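Local structure of transcriptional regulator, Crp/Fnr family (Eubacterium rectale ATCC 33656, 3DV8) at residues R65-Y70 against M137-Q142; A153-E158 against E173-H178. The protein probably acts as a dimeric transcriptional regulator of the Crp/Fnr family, coupling a cyclic nucleotide-binding-type domain to a DNA-binding helix-turn-helix domain. All coordinates share one frame; numbering follows the deposited sequence.

Contact 1: R65-Y70 against M137-Q142; sequences REITLY and MWLIEQ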
loop_
_atom_site.group_PDB
_atom_site.type_symbol
_atom_site.label_atom_id
_atom_site.label_comp_id
_atom_site.label_asym_id
_atom_site.label_seq_id
_atom_site.Cartn_x
_atom_site.Cartn_y
_atom_site.Cartn_z
ATOM N N ARG A 65 1.191 18.982 -2.213
ATOM C CA ARG A 65 2.090 18.276 -1.272
ATOM C C ARG A 65 2.417 16.928 -1.894
ATOM O O ARG A 65 1.570 16.349 -2.574
ATOM C CB ARG A 65 1.395 18.034 0.058
ATOM C CG ARG A 65 0.969 19.291 0.805
ATOM C CD ARG A 65 2.130 20.022 1.475
ATOM N NE ARG A 65 2.849 19.127 2.376
ATOM C CZ ARG A 65 2.394 18.664 3.551
ATOM N NH1 ARG A 65 1.193 18.998 4.047
ATOM N NH2 ARG A 65 3.166 17.843 4.256
ATOM N N GLU A 66 3.621 16.421 -1.645
ATOM C CA GLU A 66 4.082 15.166 -2.243
ATOM C C GLU A 66 4.732 14.221 -1.244
ATOM O O GLU A 66 5.297 14.678 -0.265
ATOM C CB GLU A 66 5.145 15.467 -3.317
ATOM C CG GLU A 66 4.668 16.220 -4.544
ATOM C CD GLU A 66 5.792 16.579 -5.529
ATOM O OE1 GLU A 66 6.888 16.024 -5.448
ATOM O OE2 GLU A 66 5.581 17.433 -6.403
ATOM N N ILE A 67 4.672 12.916 -1.528
ATOM C CA ILE A 67 5.429 11.878 -0.792
ATOM C C ILE A 67 5.811 10.764 -1.793
ATOM O O ILE A 67 4.964 10.319 -2.562
ATOM C CB ILE A 67 4.696 11.327 0.481
ATOM C CG1 ILE A 67 5.627 10.399 1.284
ATOM C CG2 ILE A 67 3.402 10.613 0.135
ATOM C CD1 ILE A 67 5.059 9.929 2.630
ATOM N N THR A 68 7.084 10.350 -1.794
ATOM C CA THR A 68 7.581 9.269 -2.662
ATOM C C THR A 68 7.098 7.908 -2.142
ATOM O O THR A 68 7.292 7.588 -0.969
ATOM C CB THR A 68 9.141 9.235 -2.721
ATOM O OG1 THR A 68 9.625 10.478 -3.241
ATOM C CG2 THR A 68 9.667 8.083 -3.591
ATOM N N LEU A 69 6.471 7.125 -3.018
ATOM C CA LEU A 69 6.033 5.780 -2.682
ATOM C C LEU A 69 7.232 4.826 -2.765
ATOM O O LEU A 69 7.490 4.066 -1.835
ATOM C CB LEU A 69 4.889 5.326 -3.591
ATOM C CG LEU A 69 3.614 6.184 -3.556
ATOM C CD1 LEU A 69 2.554 5.542 -4.429
ATOM C CD2 LEU A 69 3.072 6.368 -2.145
ATOM N N TYR A 70 7.955 4.877 -3.876
ATOM C CA TYR A 70 9.142 4.045 -4.087
ATOM C C TYR A 70 9.935 4.583 -5.263
ATOM O O TYR A 70 9.450 5.439 -6.015
ATOM C CB TYR A 70 8.745 2.580 -4.364
ATOM C CG TYR A 70 7.779 2.419 -5.522
ATOM C CD1 TYR A 70 8.244 2.280 -6.835
ATOM C CD2 TYR A 70 6.388 2.423 -5.302
ATOM C CE1 TYR A 70 7.360 2.160 -7.909
ATOM C CE2 TYR A 70 5.486 2.290 -6.365
ATOM C CZ TYR A 70 5.981 2.168 -7.671
ATOM O OH TYR A 70 5.111 2.034 -8.728
HETATM N N MSE A 137 4.015 -0.766 1.851
HETATM C CA MSE A 137 3.802 -1.198 3.257
HETATM C C MSE A 137 4.969 -0.847 4.181
HETATM O O MSE A 137 4.736 -0.585 5.365
HETATM C CB MSE A 137 3.444 -2.676 3.343
HETATM C CG MSE A 137 2.068 -3.002 2.784
HETATM SE SE MSE A 137 0.629 -2.488 3.966
HETATM C CE MSE A 137 0.602 -0.738 3.613
ATOM N N TRP A 138 6.201 -0.869 3.652
ATOM C CA TRP A 138 7.372 -0.396 4.398
ATOM C C TRP A 138 7.218 1.113 4.658
ATOM O O TRP A 138 7.582 1.588 5.745
ATOM C CB TRP A 138 8.698 -0.708 3.685
ATOM C CG TRP A 138 9.875 0.042 4.271
ATOM C CD1 TRP A 138 10.568 -0.265 5.414
ATOM C CD2 TRP A 138 10.471 1.246 3.748
ATOM N NE1 TRP A 138 11.561 0.671 5.632
ATOM C CE2 TRP A 138 11.525 1.607 4.629
ATOM C CE3 TRP A 138 10.217 2.054 2.617
ATOM C CZ2 TRP A 138 12.335 2.744 4.408
ATOM C CZ3 TRP A 138 11.016 3.194 2.398
ATOM C CH2 TRP A 138 12.066 3.523 3.293
ATOM N N LEU A 139 6.673 1.837 3.665
ATOM C CA LEU A 139 6.400 3.263 3.791
ATOM C C LEU A 139 5.361 3.558 4.883
ATOM O O LEU A 139 5.583 4.483 5.662
ATOM C CB LEU A 139 5.984 3.880 2.451
ATOM C CG LEU A 139 5.798 5.404 2.397
ATOM C CD1 LEU A 139 7.012 6.149 2.890
ATOM C CD2 LEU A 139 5.476 5.823 1.001
ATOM N N ILE A 140 4.255 2.798 4.957
ATOM C CA ILE A 140 3.259 3.005 6.044
ATOM C C ILE A 140 3.930 2.790 7.403
ATOM O O ILE A 140 3.784 3.626 8.291
ATOM C CB ILE A 140 1.971 2.123 5.941
ATOM C CG1 ILE A 140 1.097 2.572 4.766
ATOM C CG2 ILE A 140 1.124 2.208 7.227
ATOM C CD1 ILE A 140 -0.389 2.082 4.845
ATOM N N GLU A 141 4.683 1.689 7.525
ATOM C CA GLU A 141 5.448 1.364 8.742
ATOM C C GLU A 141 6.430 2.481 9.135
ATOM O O GLU A 141 6.536 2.796 10.332
ATOM C CB GLU A 141 6.173 0.007 8.601
ATOM C CG GLU A 141 5.201 -1.208 8.593
ATOM C CD GLU A 141 5.826 -2.553 8.166
ATOM O OE1 GLU A 141 7.042 -2.623 7.873
ATOM O OE2 GLU A 141 5.075 -3.559 8.120
ATOM N N GLN A 142 7.086 3.094 8.130
ATOM C CA GLN A 142 8.046 4.184 8.363
ATOM C C GLN A 142 7.291 5.444 8.818
ATOM O O GLN A 142 7.636 6.036 9.837
ATOM C CB GLN A 142 8.915 4.493 7.119
ATOM C CG GLN A 142 10.227 5.219 7.471
ATOM C CD GLN A 142 10.949 5.913 6.294
ATOM O OE1 GLN A 142 10.372 6.735 5.574
ATOM N NE2 GLN A 142 12.240 5.628 6.154
#

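Contact 2: A153-E158 against E173-H178; sequences ASFLLE and ETIANH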
loop_
_atom_site.group_PDB
_atom_site.type_symbol
_atom_site.label_atom_id
_atom_site.label_comp_id
_atom_site.label_asym_id
_atom_site.label_seq_id
_atom_site.Cartn_x
_atom_site.Cartn_y
_atom_site.Cartn_z
ATOM N N ALA A 153 17.045 11.384 8.614
ATOM C CA ALA A 153 18.289 10.611 8.784
ATOM C C ALA A 153 18.354 9.422 7.809
ATOM O O ALA A 153 19.377 9.187 7.155
ATOM C CB ALA A 153 18.403 10.109 10.204
ATOM N N SER A 154 17.246 8.703 7.701
ATOM C CA SER A 154 17.126 7.558 6.793
ATOM C C SER A 154 17.245 7.950 5.312
ATOM O O SER A 154 17.881 7.239 4.529
ATOM C CB SER A 154 15.787 6.848 7.031
ATOM O OG SER A 154 15.716 5.661 6.278
ATOM N N PHE A 155 16.624 9.072 4.941
ATOM C CA PHE A 155 16.682 9.576 3.570
ATOM C C PHE A 155 18.102 10.029 3.194
ATOM O O PHE A 155 18.587 9.695 2.100
ATOM C CB PHE A 155 15.677 10.709 3.335
ATOM C CG PHE A 155 15.828 11.358 1.999
ATOM C CD1 PHE A 155 15.227 10.797 0.878
ATOM C CD2 PHE A 155 16.641 12.500 1.842
ATOM C CE1 PHE A 155 15.403 11.367 -0.393
ATOM C CE2 PHE A 155 16.831 13.087 0.578
ATOM C CZ PHE A 155 16.194 12.533 -0.542
ATOM N N LEU A 156 18.743 10.803 4.074
ATOM C CA LEU A 156 20.120 11.277 3.832
ATOM C C LEU A 156 21.094 10.116 3.585
ATOM O O LEU A 156 21.952 10.220 2.714
ATOM C CB LEU A 156 20.616 12.189 4.961
ATOM C CG LEU A 156 19.896 13.532 5.166
ATOM C CD1 LEU A 156 20.492 14.265 6.382
ATOM C CD2 LEU A 156 19.920 14.425 3.915
ATOM N N LEU A 157 20.924 9.014 4.325
ATOM C CA LEU A 157 21.715 7.782 4.126
ATOM C C LEU A 157 21.381 7.078 2.787
ATOM O O LEU A 157 22.269 6.495 2.155
ATOM C CB LEU A 157 21.544 6.821 5.315
ATOM C CG LEU A 157 22.136 7.315 6.645
ATOM C CD1 LEU A 157 21.578 6.554 7.818
ATOM C CD2 LEU A 157 23.665 7.255 6.630
ATOM N N GLU A 158 20.120 7.136 2.352
ATOM C CA GLU A 158 19.735 6.552 1.064
ATOM C C GLU A 158 20.336 7.344 -0.087
ATOM O O GLU A 158 20.969 6.740 -0.958
ATOM C CB GLU A 158 18.216 6.483 0.872
ATOM C CG GLU A 158 17.777 5.664 -0.382
ATOM C CD GLU A 158 16.287 5.773 -0.707
ATOM O OE1 GLU A 158 15.492 6.268 0.118
ATOM O OE2 GLU A 158 15.911 5.347 -1.813
ATOM N N GLU A 173 13.045 21.583 -0.392
ATOM C CA GLU A 173 11.761 21.246 -1.039
ATOM C C GLU A 173 11.740 19.779 -1.511
ATOM O O GLU A 173 10.755 19.086 -1.290
ATOM C CB GLU A 173 11.442 22.150 -2.266
ATOM C CG GLU A 173 11.105 23.655 -2.029
ATOM C CD GLU A 173 12.319 24.577 -1.822
ATOM O OE1 GLU A 173 13.419 24.078 -1.508
ATOM O OE2 GLU A 173 12.170 25.814 -1.942
ATOM N N THR A 174 12.817 19.328 -2.163
ATOM C CA THR A 174 12.938 17.940 -2.675
ATOM C C THR A 174 12.852 16.915 -1.537
ATOM O O THR A 174 12.189 15.886 -1.688
ATOM C CB THR A 174 14.277 17.690 -3.463
ATOM O OG1 THR A 174 14.523 18.768 -4.369
ATOM C CG2 THR A 174 14.226 16.372 -4.237
ATOM N N ILE A 175 13.519 17.208 -0.415
ATOM C CA ILE A 175 13.501 16.337 0.776
ATOM C C ILE A 175 12.057 16.321 1.323
ATOM O O ILE A 175 11.505 15.241 1.530
ATOM C CB ILE A 175 14.542 16.762 1.875
ATOM C CG1 ILE A 175 15.980 16.741 1.318
ATOM C CG2 ILE A 175 14.441 15.849 3.110
ATOM C CD1 ILE A 175 17.005 17.402 2.204
ATOM N N ALA A 176 11.456 17.504 1.501
ATOM C CA ALA A 176 10.040 17.642 1.926
ATOM C C ALA A 176 9.082 16.863 1.016
ATOM O O ALA A 176 8.174 16.205 1.504
ATOM C CB ALA A 176 9.619 19.115 1.986
ATOM N N ASN A 177 9.308 16.943 -0.296
ATOM C CA ASN A 177 8.516 16.214 -1.302
ATOM C C ASN A 177 8.733 14.696 -1.272
ATOM O O ASN A 177 7.831 13.944 -1.622
ATOM C CB ASN A 177 8.763 16.773 -2.712
ATOM C CG ASN A 177 8.246 18.213 -2.889
ATOM O OD1 ASN A 177 7.506 18.733 -2.051
ATOM N ND2 ASN A 177 8.645 18.857 -3.982
ATOM N N HIS A 178 9.923 14.254 -0.867
ATOM C CA HIS A 178 10.188 12.820 -0.673
ATOM C C HIS A 178 9.466 12.235 0.540
ATOM O O HIS A 178 8.932 11.134 0.457
ATOM C CB HIS A 178 11.691 12.524 -0.547
ATOM C CG HIS A 178 12.394 12.416 -1.857
ATOM N ND1 HIS A 178 12.043 11.467 -2.794
ATOM C CD2 HIS A 178 13.451 13.086 -2.373
ATOM C CE1 HIS A 178 12.835 11.578 -3.842
ATOM N NE2 HIS A 178 13.705 12.546 -3.611
#

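Contact 1: R65-Y70 against M137-Q142
L139 reaches from helix 119-145 onto the backbone of strand 66-72, and its two methyl branches do nearly all the touching. Its CG stands anti to its backbone N (chi1 -174°), which directs the isobutyl group toward the strand; the axes of strand 66-70 and helix 137-142 approach to 8.8 Å, their directions 138° apart. CD2 of L139 lies 3.2 Å from the carbonyl O of T68 and 3.7 Å from CA of L69, so this branch rests against main chain as much as side chain. Near the same place the side chains of L69 and L139 cross at about a right angle, with CD2 of L69 4.0 Å from CD2 of L139. L69 starts away from the helix, and its side chain also packs on V93. The other branch of L139 meets I67, CD1 to CD1 at 4.3 Å, a looser touch. I67 points toward the helix and also packs on M144 of the second subunit, which places the contact beside the dimer interface. L69 and Y70 both face T57 in a classic beta bulge, so L69 sits where the strand pairing is irregular. Chemically, leucine and isoleucine methyls make the join, one lying against a backbone carbonyl, with no polar bond between side chains.

Contact 2: A153-E158 against E173-H178
This is a buried helix-to-helix contact inside the Crp-like helix-turn-helix domain, where an aromatic side chain from helix 148-163 reaches across to helix 172-179. The nearest backbones, at F155 and I175, are 8.0 Å apart between CA atoms, and F155 spans that distance: its CG is anti to the backbone N (chi1 173°), pointing the ring at the other helix. The far rim of the ring does the work. CE1 of F155 sits over one face of the H178 imidazole, 3.2 Å above its plane and displaced toward the rim, while CZ of F155 is 3.3 Å from CD2 of H178. The ring planes meet at 35° with centroids 4.8 Å apart, an oblique aromatic pair. On the other flank CE2 of F155 lies 3.8 Å from CG1 of I175, whose side chain also packs on I186 and L190 of helix 183-195. Helices 172-179 and 183-195 are consistent with the two helices of the helix-turn-helix, the second being the probable recognition helix, so F155 ties helix 148-163 to the first of them. The imidazole is also tied outside the domain: ND1 of H178 is hydrogen-bonded to OG1 of T68 in the cyclic nucleotide-binding domain. Replacing H178 by an alanine would probably open a gap beside the F155 ring and cost T68 its imidazole partner. I170 packs on both F155 and I175, adding a loop residue to this apolar side, and R71 of strand 66-72 touches both F155 and H178.

Contact 1 and contact 2 have centres 12 Å apart and touch through strand 66-72, which lies in the cyclic nucleotide-binding domain, and helix 172-179 of the DNA-binding domain. The clearest bridge is T68 OG1 to H178 ND1 at 2.7 Å, a probable hydrogen bond, accompanied by backbone bonding between the same two residues. Two further approaches lie beside it: I67 CG1 is 3.5 Å from H178 O, and E66 OE1 is 3.4 Å from N177 CB. On the helical side, helices 119-145 and 148-163 follow one another in the chain. That strand 66-72 takes part in signalling between the domains is an inference from this geometry, plausible but not established by it.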